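Local coordinates for StiE protein (Stigmatella aurantiaca, PDB 6ECX) that carries an O-methyltransferase domain, the piece described here, which binds S-adenosylmethionine within a multifunctional polyketide synthase and probably methylates its polyketide intermediates, at residues Q73-R78 with T313-F318; R78-A83 with L161-A166. One frame throughout, in Å; residues are numbered along the deposited sequence.

Contact 1: Q73-R78 with T313-F318; sequences QRELRR and TPYAEF. With SAM (S-adenosylmethionine), chain B.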
# COMPACT_ATOMS: atom_id res chain seq x y z
N GLN A 73 -6.26 7.10 -7.73
CA GLN A 73 -5.15 6.22 -7.39
C GLN A 73 -3.82 6.96 -7.50
O GLN A 73 -2.93 6.75 -6.67
CB GLN A 73 -5.15 4.99 -8.31
CG GLN A 73 -6.29 4.00 -8.01
CD GLN A 73 -6.42 2.93 -9.08
OE1 GLN A 73 -6.37 3.22 -10.27
NE2 GLN A 73 -6.56 1.68 -8.65
N ARG A 74 -3.68 7.81 -8.52
CA ARG A 74 -2.51 8.67 -8.61
C ARG A 74 -2.43 9.62 -7.41
O ARG A 74 -1.34 9.91 -6.90
CB ARG A 74 -2.52 9.45 -9.92
CG ARG A 74 -2.18 8.59 -11.12
CD ARG A 74 -1.92 9.43 -12.36
NE ARG A 74 -3.15 9.93 -12.96
CZ ARG A 74 -3.91 9.22 -13.79
NH1 ARG A 74 -3.57 7.98 -14.11
NH2 ARG A 74 -5.02 9.74 -14.29
N GLU A 75 -3.59 10.10 -6.94
CA GLU A 75 -3.60 10.99 -5.78
C GLU A 75 -3.15 10.27 -4.51
O GLU A 75 -2.43 10.85 -3.68
CB GLU A 75 -5.01 11.57 -5.61
CG GLU A 75 -5.22 12.34 -4.32
CD GLU A 75 -4.45 13.65 -4.24
OE1 GLU A 75 -3.77 14.02 -5.23
OE2 GLU A 75 -4.52 14.31 -3.18
N LEU A 76 -3.57 9.01 -4.33
CA LEU A 76 -3.05 8.23 -3.22
C LEU A 76 -1.53 8.16 -3.27
O LEU A 76 -0.84 8.37 -2.26
CB LEU A 76 -3.65 6.82 -3.24
CG LEU A 76 -3.17 5.87 -2.15
CD1 LEU A 76 -3.96 6.09 -0.88
CD2 LEU A 76 -3.32 4.45 -2.63
N ARG A 77 -0.99 7.90 -4.47
CA ARG A 77 0.46 7.85 -4.66
C ARG A 77 1.13 9.20 -4.38
O ARG A 77 2.22 9.25 -3.80
CB ARG A 77 0.78 7.41 -6.08
CG ARG A 77 1.21 5.96 -6.22
CD ARG A 77 0.02 5.05 -6.17
NE ARG A 77 0.41 3.64 -6.19
CZ ARG A 77 -0.47 2.64 -6.12
NH1 ARG A 77 -1.76 2.92 -6.02
NH2 ARG A 77 -0.06 1.38 -6.13
N ARG A 78 0.52 10.30 -4.84
CA ARG A 78 1.08 11.62 -4.61
C ARG A 78 1.29 11.85 -3.11
O ARG A 78 2.36 12.30 -2.69
CB ARG A 78 0.18 12.71 -5.21
CG ARG A 78 0.80 14.12 -5.22
CD ARG A 78 -0.17 15.16 -5.77
NE ARG A 78 -1.31 15.36 -4.88
CZ ARG A 78 -1.37 16.30 -3.95
NH1 ARG A 78 -0.36 17.15 -3.79
NH2 ARG A 78 -2.44 16.39 -3.16
N THR A 313 -2.12 12.91 10.56
CA THR A 313 -2.71 14.08 9.92
C THR A 313 -3.88 13.66 9.04
O THR A 313 -3.70 12.85 8.13
CB THR A 313 -1.67 14.80 9.07
OG1 THR A 313 -0.53 15.09 9.88
CG2 THR A 313 -2.27 16.09 8.53
N PRO A 314 -5.08 14.17 9.28
CA PRO A 314 -6.17 13.91 8.33
C PRO A 314 -5.85 14.51 6.97
O PRO A 314 -5.38 15.64 6.86
CB PRO A 314 -7.38 14.60 8.98
CG PRO A 314 -6.97 14.86 10.39
CD PRO A 314 -5.51 15.07 10.36
N TYR A 315 -6.12 13.72 5.92
CA TYR A 315 -5.99 14.21 4.55
C TYR A 315 -6.65 15.56 4.34
O TYR A 315 -6.14 16.40 3.59
CB TYR A 315 -6.60 13.20 3.57
CG TYR A 315 -6.56 13.68 2.14
CD1 TYR A 315 -5.45 13.42 1.35
CD2 TYR A 315 -7.62 14.39 1.58
CE1 TYR A 315 -5.39 13.84 0.04
CE2 TYR A 315 -7.57 14.83 0.27
CZ TYR A 315 -6.45 14.54 -0.50
OH TYR A 315 -6.37 14.95 -1.80
N ALA A 316 -7.82 15.78 4.95
CA ALA A 316 -8.51 17.06 4.79
C ALA A 316 -7.69 18.22 5.33
O ALA A 316 -7.94 19.37 4.95
CB ALA A 316 -9.89 17.02 5.46
N GLU A 317 -6.71 17.96 6.18
CA GLU A 317 -5.84 19.01 6.70
C GLU A 317 -4.49 19.03 6.01
O GLU A 317 -3.57 19.72 6.47
CB GLU A 317 -5.67 18.84 8.22
CG GLU A 317 -6.94 19.15 9.01
CD GLU A 317 -6.79 18.88 10.51
OE1 GLU A 317 -5.67 18.56 10.96
OE2 GLU A 317 -7.81 18.98 11.23
N PHE A 318 -4.34 18.28 4.92
CA PHE A 318 -3.06 18.10 4.25
C PHE A 318 -2.95 19.03 3.05
O PHE A 318 -3.91 19.21 2.29
CB PHE A 318 -2.91 16.66 3.81
CG PHE A 318 -1.75 16.42 2.91
CD1 PHE A 318 -0.46 16.35 3.41
CD2 PHE A 318 -1.95 16.23 1.54
CE1 PHE A 318 0.62 16.12 2.58
CE2 PHE A 318 -0.88 15.99 0.70
CZ PHE A 318 0.41 15.93 1.22
N SAM B . 1.82 -2.89 -4.12
CA SAM B . 1.05 -3.30 -5.29
C SAM B . 0.07 -2.21 -5.70
O SAM B . -0.16 -1.29 -4.92
OXT SAM B . -0.51 -2.22 -6.79
CB SAM B . 0.31 -4.60 -5.00
CG SAM B . -0.50 -4.60 -3.72
SD SAM B . -1.49 -6.12 -3.60
CE SAM B . -2.92 -5.52 -2.67
C5' SAM B . -0.53 -7.13 -2.45
C4' SAM B . 0.78 -7.65 -3.06
O4' SAM B . 1.66 -8.18 -2.08
C3' SAM B . 0.62 -8.75 -4.10
O3' SAM B . 1.46 -8.39 -5.18
C2' SAM B . 1.18 -10.00 -3.43
O2' SAM B . 1.78 -10.92 -4.33
C1' SAM B . 2.25 -9.38 -2.54
N9 SAM B . 2.68 -10.20 -1.39
C8 SAM B . 1.87 -10.70 -0.40
N7 SAM B . 2.65 -11.36 0.50
C5 SAM B . 3.94 -11.29 0.10
C6 SAM B . 5.12 -11.78 0.62
N6 SAM B . 5.13 -12.48 1.76
N1 SAM B . 6.32 -11.54 -0.02
C2 SAM B . 6.35 -10.81 -1.19
N3 SAM B . 5.16 -10.32 -1.70
C4 SAM B . 3.98 -10.56 -1.09
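Two groups grip OE2 of Glu75: the hydroxyl of Tyr315 from across the contact and the guanidinium of Arg78 from one turn further along the same helix. The Glu75-Tyr315 bond joins helix 64-80, which covers one face of the Rossmann-like methyltransferase sheet, to the segment that follows edge strand 313-314. Tyr315 OH donates to Glu75 OE2 in a hydrogen bond modelled at 2.4 Å, so short that the exact length is doubtful. The carboxylate lies at the rim of the phenol ring, close to the ring plane, with its own plane turned 89° from it. A bend at chi2 (68°) swings the carboxylate out of the line of the Glu75 chain and toward the tyrosine. Arg78 clasps it side-on: NE reaches Glu75 OE1 at 2.8 Å, and NH2 meets the syn lone pair of Glu75 OE2 at 2.9 Å. Two nearly straight bonds thus hold the carboxylate, and the positive charge probably favours its ionised form. On the other side of the helix Arg77 turns to the cofactor, its NH2 lying 2.9 Å from SAM O and also paired with Asp102. Back at the surface, Arg78 NH2 comes to the edge of the Phe318 ring, 4.2 Å from Phe318 CE2.

Contact 2: R78-A83 with L161-A166; sequences RVLFRA and LGFEVA. With SAM (S-adenosylmethionine), chain B.
The end of strand 157-163 and the loop after it form part of the S-adenosylmethionine pocket of this Rossmann-like domain, and the end of helix 64-80 and Phe81, just past it, pack against the strand through an apolar cluster. Phe163 is at its middle. Leu80 CD1 sits over the centre of one face of the Phe163 ring, a CH-pi contact 4.0 Å from the centroid and 11° off the normal, while Leu80 CD2 touches Phe163 CE1 at 3.8 Å. Leu161 CB lies over the opposite face, offset toward the rim, so the ring is held between two leucines. Phe81 comes to the edge of the same ring, its CE2 3.7 Å from Phe163 CZ and the two ring planes 80° apart. CZ of Phe81 also meets Leu161 CD2 at 3.9 Å. With CG of Phe163 anti to its carbonyl carbon (chi1 -54°), the ring extends toward the helix, whereas the backbone serves the cofactor: SAM N donates to Phe163 O at 3.2 Å. Farther along, Val165 CG1 packs 3.7 Å from SAM O4'. Beyond the helix, Arg82 NH1 and N bind Val79 O from opposite faces of its carbonyl plane. Ile190 of strand 187-196 touches Phe81, Leu161 and Phe163, Leu106 of helix 101-109 touches Phe81 and Leu161, and Leu287 of strand 283-292 touches Leu80.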
# COMPACT_ATOMS: atom_id res chain seq x y z
N ARG A 78 0.52 10.30 -4.84
CA ARG A 78 1.08 11.62 -4.61
C ARG A 78 1.29 11.85 -3.11
O ARG A 78 2.36 12.30 -2.69
CB ARG A 78 0.18 12.71 -5.21
CG ARG A 78 0.80 14.12 -5.22
CD ARG A 78 -0.17 15.16 -5.77
NE ARG A 78 -1.31 15.36 -4.88
CZ ARG A 78 -1.37 16.30 -3.95
NH1 ARG A 78 -0.36 17.15 -3.79
NH2 ARG A 78 -2.44 16.39 -3.16
N VAL A 79 0.31 11.47 -2.30
CA VAL A 79 0.43 11.67 -0.85
C VAL A 79 1.45 10.70 -0.25
O VAL A 79 2.25 11.08 0.61
CB VAL A 79 -0.94 11.54 -0.17
CG1 VAL A 79 -0.81 11.79 1.33
CG2 VAL A 79 -1.93 12.52 -0.80
N LEU A 80 1.43 9.43 -0.69
CA LEU A 80 2.41 8.45 -0.23
C LEU A 80 3.85 8.92 -0.43
O LEU A 80 4.72 8.65 0.41
CB LEU A 80 2.21 7.12 -0.96
CG LEU A 80 1.17 6.18 -0.35
CD1 LEU A 80 0.66 5.18 -1.40
CD2 LEU A 80 1.83 5.46 0.82
N PHE A 81 4.13 9.57 -1.55
CA PHE A 81 5.49 9.99 -1.89
C PHE A 81 5.77 11.44 -1.49
O PHE A 81 6.75 12.00 -1.95
CB PHE A 81 5.73 9.84 -3.39
CG PHE A 81 6.02 8.43 -3.83
CD1 PHE A 81 7.33 7.98 -3.94
CD2 PHE A 81 4.99 7.58 -4.19
CE1 PHE A 81 7.60 6.69 -4.37
CE2 PHE A 81 5.24 6.29 -4.62
CZ PHE A 81 6.54 5.84 -4.71
N ARG A 82 4.90 12.05 -0.66
CA ARG A 82 4.95 13.48 -0.40
C ARG A 82 6.33 13.97 0.02
O ARG A 82 6.71 15.11 -0.28
CB ARG A 82 3.93 13.85 0.68
CG ARG A 82 4.20 13.16 2.04
CD ARG A 82 2.94 13.25 2.92
NE ARG A 82 3.12 12.54 4.19
CZ ARG A 82 2.96 11.22 4.35
NH1 ARG A 82 2.60 10.46 3.31
NH2 ARG A 82 3.14 10.67 5.54
N ALA A 83 7.08 13.16 0.75
CA ALA A 83 8.32 13.64 1.35
C ALA A 83 9.55 13.14 0.61
O ALA A 83 10.66 13.54 0.97
CB ALA A 83 8.40 13.21 2.82
N LEU A 161 9.23 0.31 -0.61
CA LEU A 161 7.81 0.53 -0.84
C LEU A 161 7.04 -0.70 -0.36
O LEU A 161 7.41 -1.84 -0.68
CB LEU A 161 7.48 0.76 -2.33
CG LEU A 161 8.31 1.66 -3.22
CD1 LEU A 161 7.74 1.69 -4.64
CD2 LEU A 161 8.35 3.07 -2.67
N GLY A 162 5.96 -0.46 0.38
CA GLY A 162 5.03 -1.53 0.74
C GLY A 162 3.63 -0.97 0.77
O GLY A 162 3.17 -0.48 1.80
N PHE A 163 2.93 -1.02 -0.37
CA PHE A 163 1.58 -0.48 -0.48
C PHE A 163 0.61 -1.66 -0.36
O PHE A 163 0.52 -2.48 -1.28
CB PHE A 163 1.38 0.29 -1.79
CG PHE A 163 2.41 1.39 -2.01
CD1 PHE A 163 3.04 2.02 -0.93
CD2 PHE A 163 2.75 1.80 -3.31
CE1 PHE A 163 3.99 3.02 -1.13
CE2 PHE A 163 3.69 2.80 -3.53
CZ PHE A 163 4.32 3.41 -2.43
N GLU A 164 -0.06 -1.74 0.78
CA GLU A 164 -1.01 -2.82 1.08
C GLU A 164 -0.34 -4.19 0.96
O GLU A 164 -0.85 -5.10 0.31
CB GLU A 164 -2.24 -2.73 0.19
CG GLU A 164 -3.07 -1.47 0.37
CD GLU A 164 -4.33 -1.48 -0.49
OE1 GLU A 164 -4.91 -0.40 -0.72
OE2 GLU A 164 -4.74 -2.58 -0.94
N VAL A 165 0.82 -4.33 1.60
CA VAL A 165 1.59 -5.57 1.53
C VAL A 165 1.87 -6.11 2.93
O VAL A 165 1.56 -7.27 3.24
CB VAL A 165 2.92 -5.37 0.78
CG1 VAL A 165 3.65 -6.70 0.66
CG2 VAL A 165 2.68 -4.75 -0.59
N ALA A 166 2.47 -5.27 3.78
CA ALA A 166 2.87 -5.73 5.11
C ALA A 166 1.70 -6.35 5.87
O ALA A 166 1.88 -7.32 6.62
CB ALA A 166 3.48 -4.57 5.91
N SAM B . 1.82 -2.89 -4.12
CA SAM B . 1.05 -3.30 -5.29
C SAM B . 0.07 -2.21 -5.70
O SAM B . -0.16 -1.29 -4.92
OXT SAM B . -0.51 -2.22 -6.79
CB SAM B . 0.31 -4.60 -5.00
CG SAM B . -0.50 -4.60 -3.72
SD SAM B . -1.49 -6.12 -3.60
CE SAM B . -2.92 -5.52 -2.67
C5' SAM B . -0.53 -7.13 -2.45
C4' SAM B . 0.78 -7.65 -3.06
O4' SAM B . 1.66 -8.18 -2.08
C3' SAM B . 0.62 -8.75 -4.10
O3' SAM B . 1.46 -8.39 -5.18
C2' SAM B . 1.18 -10.00 -3.43
O2' SAM B . 1.78 -10.92 -4.33
C1' SAM B . 2.25 -9.38 -2.54
N9 SAM B . 2.68 -10.20 -1.39
C8 SAM B . 1.87 -10.70 -0.40
N7 SAM B . 2.65 -11.36 0.50
C5 SAM B . 3.94 -11.29 0.10
C6 SAM B . 5.12 -11.78 0.62
N6 SAM B . 5.13 -12.48 1.76
N1 SAM B . 6.32 -11.54 -0.02
C2 SAM B . 6.35 -10.81 -1.19
N3 SAM B . 5.16 -10.32 -1.70
C4 SAM B . 3.98 -10.56 -1.09

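Overall arrangement
Read from the N terminus, the chain reaches helix 64-80 after two short helices, 11-19 and 52-57; the end of this helix serves both contacts, which share Arg78. Contact 2 closes the shorter loop, returning after 77 residues at the end of strand 157-163, in the middle of the sheet. Contact 1 closes a much longer one, of 234 residues, within which the loop of contact 2 lies, and ends beside edge strand 313-314. One helix is therefore tied both to the central cofactor-binding strand and to the C-terminal margin of the sheet. The two contacts also touch directly: Tyr315 and Phe318 both pack on Val79, Phe318 also meets Arg82, and Arg77 lies against the Phe163 ring beside the cofactor.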